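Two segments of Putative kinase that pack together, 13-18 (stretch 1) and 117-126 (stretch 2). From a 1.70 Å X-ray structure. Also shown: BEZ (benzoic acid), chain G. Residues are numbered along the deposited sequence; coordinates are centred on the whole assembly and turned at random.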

# COMPACT_ATOMS: atom_id res chain seq x y z
N HIS B 13 -18.38 -4.13 11.48
CA HIS B 13 -19.18 -3.13 10.79
C HIS B 13 -18.62 -1.71 11.03
O HIS B 13 -17.84 -1.48 11.94
CB HIS B 13 -20.64 -3.21 11.24
CG HIS B 13 -21.38 -4.37 10.67
ND1 HIS B 13 -21.38 -4.66 9.32
CD2 HIS B 13 -22.17 -5.29 11.26
CE1 HIS B 13 -22.15 -5.71 9.11
NE2 HIS B 13 -22.65 -6.12 10.27
N PRO B 14 -18.97 -0.75 10.16
CA PRO B 14 -18.54 0.63 10.41
C PRO B 14 -18.89 1.14 11.82
O PRO B 14 -19.97 0.86 12.35
CB PRO B 14 -19.29 1.40 9.32
CG PRO B 14 -19.38 0.40 8.18
CD PRO B 14 -19.72 -0.87 8.90
N ALA B 15 -17.92 1.82 12.43
CA ALA B 15 -18.05 2.41 13.77
C ALA B 15 -17.94 1.42 14.95
O ALA B 15 -18.14 1.81 16.09
CB ALA B 15 -19.30 3.29 13.88
N THR B 16 -17.61 0.16 14.70
CA THR B 16 -17.47 -0.81 15.79
C THR B 16 -16.16 -0.73 16.60
O THR B 16 -15.98 -1.52 17.54
CB THR B 16 -17.58 -2.26 15.26
OG1 THR B 16 -16.66 -2.45 14.18
CG2 THR B 16 -19.01 -2.55 14.79
N GLY B 17 -15.26 0.18 16.23
CA GLY B 17 -13.99 0.34 16.92
C GLY B 17 -12.79 -0.25 16.19
O GLY B 17 -11.66 -0.17 16.66
N LYS B 18 -13.04 -0.86 15.04
CA LYS B 18 -11.96 -1.49 14.28
C LYS B 18 -10.84 -0.54 13.89
O LYS B 18 -9.67 -0.93 13.83
CB LYS B 18 -12.52 -2.24 13.05
CG LYS B 18 -13.26 -1.38 12.06
CD LYS B 18 -13.73 -2.24 10.85
CE LYS B 18 -14.63 -1.45 9.92
NZ LYS B 18 -14.02 -0.22 9.41
N VAL B 117 -25.32 2.32 20.14
CA VAL B 117 -23.99 2.90 20.21
C VAL B 117 -23.45 3.21 18.81
O VAL B 117 -22.88 4.26 18.59
CB VAL B 117 -23.01 2.01 21.02
CG1 VAL B 117 -21.56 2.31 20.68
CG2 VAL B 117 -23.29 2.20 22.51
N LEU B 118 -23.65 2.29 17.86
CA LEU B 118 -23.19 2.49 16.51
C LEU B 118 -23.86 3.72 15.89
O LEU B 118 -23.21 4.52 15.21
CB LEU B 118 -23.42 1.23 15.64
CG LEU B 118 -22.60 -0.01 16.03
CD1 LEU B 118 -22.93 -1.21 15.13
CD2 LEU B 118 -21.12 0.27 15.95
N VAL B 119 -25.16 3.87 16.13
CA VAL B 119 -25.88 5.02 15.56
C VAL B 119 -25.33 6.33 16.14
O VAL B 119 -25.08 7.27 15.38
CB VAL B 119 -27.41 4.93 15.75
CG1 VAL B 119 -28.08 6.27 15.42
CG2 VAL B 119 -28.00 3.83 14.85
N GLU B 120 -25.10 6.38 17.45
CA GLU B 120 -24.50 7.57 18.08
C GLU B 120 -23.15 7.95 17.45
O GLU B 120 -22.90 9.12 17.17
CB GLU B 120 -24.32 7.35 19.58
N ARG B 121 -22.30 6.94 17.22
CA ARG B 121 -20.97 7.17 16.67
C ARG B 121 -21.00 7.66 15.24
O ARG B 121 -20.30 8.60 14.88
CB ARG B 121 -20.14 5.89 16.72
CG ARG B 121 -19.71 5.52 18.09
CD ARG B 121 -19.00 4.18 18.11
NE ARG B 121 -18.69 3.82 19.49
CZ ARG B 121 -18.29 2.62 19.90
NH1 ARG B 121 -18.13 1.63 19.03
NH2 ARG B 121 -18.05 2.43 21.18
N ILE B 122 -21.80 7.00 14.42
CA ILE B 122 -21.93 7.37 13.02
C ILE B 122 -22.33 8.84 12.92
O ILE B 122 -21.70 9.62 12.20
CB ILE B 122 -22.96 6.47 12.31
CG1 ILE B 122 -22.35 5.09 12.07
CG2 ILE B 122 -23.39 7.07 10.97
CD1 ILE B 122 -23.32 4.09 11.54
N LEU B 123 -23.35 9.22 13.68
CA LEU B 123 -23.86 10.58 13.66
C LEU B 123 -22.85 11.62 14.14
O LEU B 123 -22.62 12.62 13.46
CB LEU B 123 -25.13 10.68 14.51
CG LEU B 123 -26.39 10.01 13.95
CD1 LEU B 123 -27.51 10.04 14.97
CD2 LEU B 123 -26.83 10.67 12.64
N SER B 124 -22.24 11.38 15.30
CA SER B 124 -21.26 12.31 15.86
C SER B 124 -20.01 12.45 14.98
O SER B 124 -19.49 13.55 14.81
CB SER B 124 -20.86 11.90 17.27
OG SER B 124 -20.20 10.65 17.28
N ARG B 125 -19.53 11.34 14.41
CA ARG B 125 -18.35 11.38 13.55
C ARG B 125 -18.59 12.21 12.29
O ARG B 125 -17.70 12.92 11.84
CB ARG B 125 -17.89 9.97 13.18
CG ARG B 125 -17.25 9.26 14.36
CD ARG B 125 -16.99 7.78 14.13
NE ARG B 125 -16.55 7.16 15.39
CZ ARG B 125 -16.07 5.93 15.52
NH1 ARG B 125 -15.93 5.12 14.47
NH2 ARG B 125 -15.71 5.50 16.72
N ILE B 126 -19.79 12.13 11.75
CA ILE B 126 -20.16 12.89 10.56
C ILE B 126 -20.41 14.36 10.93
O ILE B 126 -20.03 15.26 10.19
CB ILE B 126 -21.40 12.27 9.85
CG1 ILE B 126 -21.01 10.94 9.21
CG2 ILE B 126 -21.96 13.23 8.80
CD1 ILE B 126 -22.18 10.15 8.66
C BEZ G . -16.51 4.88 10.60
O1 BEZ G . -15.87 5.44 11.52
O2 BEZ G . -16.06 3.82 10.08
C1 BEZ G . -17.80 5.47 10.13
C2 BEZ G . -18.28 6.64 10.72
C3 BEZ G . -19.47 7.19 10.28
C4 BEZ G . -20.19 6.57 9.25
C5 BEZ G . -19.70 5.40 8.67
C6 BEZ G . -18.50 4.85 9.10

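The loop from His13 to Gly17 packs against one side of the helix that runs through residues 117-126, and Ala15 is the centre of the contact. Ala15 CA lies 5.8 Å from Leu118 CA, and the CB of Ala15 points toward the helix. Ala15 CB meets Arg121 CB at 3.9 Å, Ile122 CG1 at 4.0 Å and Leu118 CD2 at 4.1 Å, so it rests on side chains from successive turns. Of the residues in the contact, Ala15 contributes the largest covered area, 97 Å².

The loop owes its shape to a type II beta turn from His13 to Thr16, in which Ala15 adopts a left-handed conformation (phi/psi 77/7). The turn is closed by Thr16 N, which donates to His13 O at 3.2 Å. Thr16 reinforces it with its side chain: in the p rotamer (chi1 53°), OG1 donates to the same carbonyl, His13 O, at 2.7 Å. Although the CA-to-CB bond of Thr16 points away from the helix, this rotamer leaves CG2 3.7 Å from Leu118 CD2.

Leu118 has the m,t conformation common for leucine in helices. Its CA-to-CB bond is directed sideways, but the end of the side chain comes nearer to the loop, with Leu118 CD2 3.4 Å from Ala15 O and 3.8 Å from Pro14 O. Ile122 behaves similarly: with chi1 at -74° and chi2 at 173°, Ile122 CG1 lies 4.0 Å from Ala15 CB and 3.8 Å from C4 of the benzoic acid, and Ile122 CG2 lies 3.7 Å from the same C4.

The two arginines, one helical turn apart, both start m,t,t and extend from the helix toward the loop, but their ends serve different partners. Arg121 NH1 donates the one hydrogen bond between the stretches, to Ala15 O at 2.9 Å, with a nearly straight N-H...O angle of 163°. The carbonyl oxygen lies at the edge of the guanidinium, near its plane, as suits an N-H donor. Arg125 NH1 passes 3.5 Å from Ala15 CA and donates to O1 of benzoic acid at 3.0 Å and 149°. Its guanidinium thus borders both the loop and the ligand, which also packs against the loop through C6, 3.5 Å from Pro14 CB.

Beyond the turn, Gly17 occupies the N-cap position before the next helix. Its phi/psi of 103/-2 would jam a CB against the preceding carbonyl oxygen, so the backbone itself calls for glycine here. Lys18, with an extended middle section between p torsions at chi1 and chi4, makes no contact with the 117-126 helix.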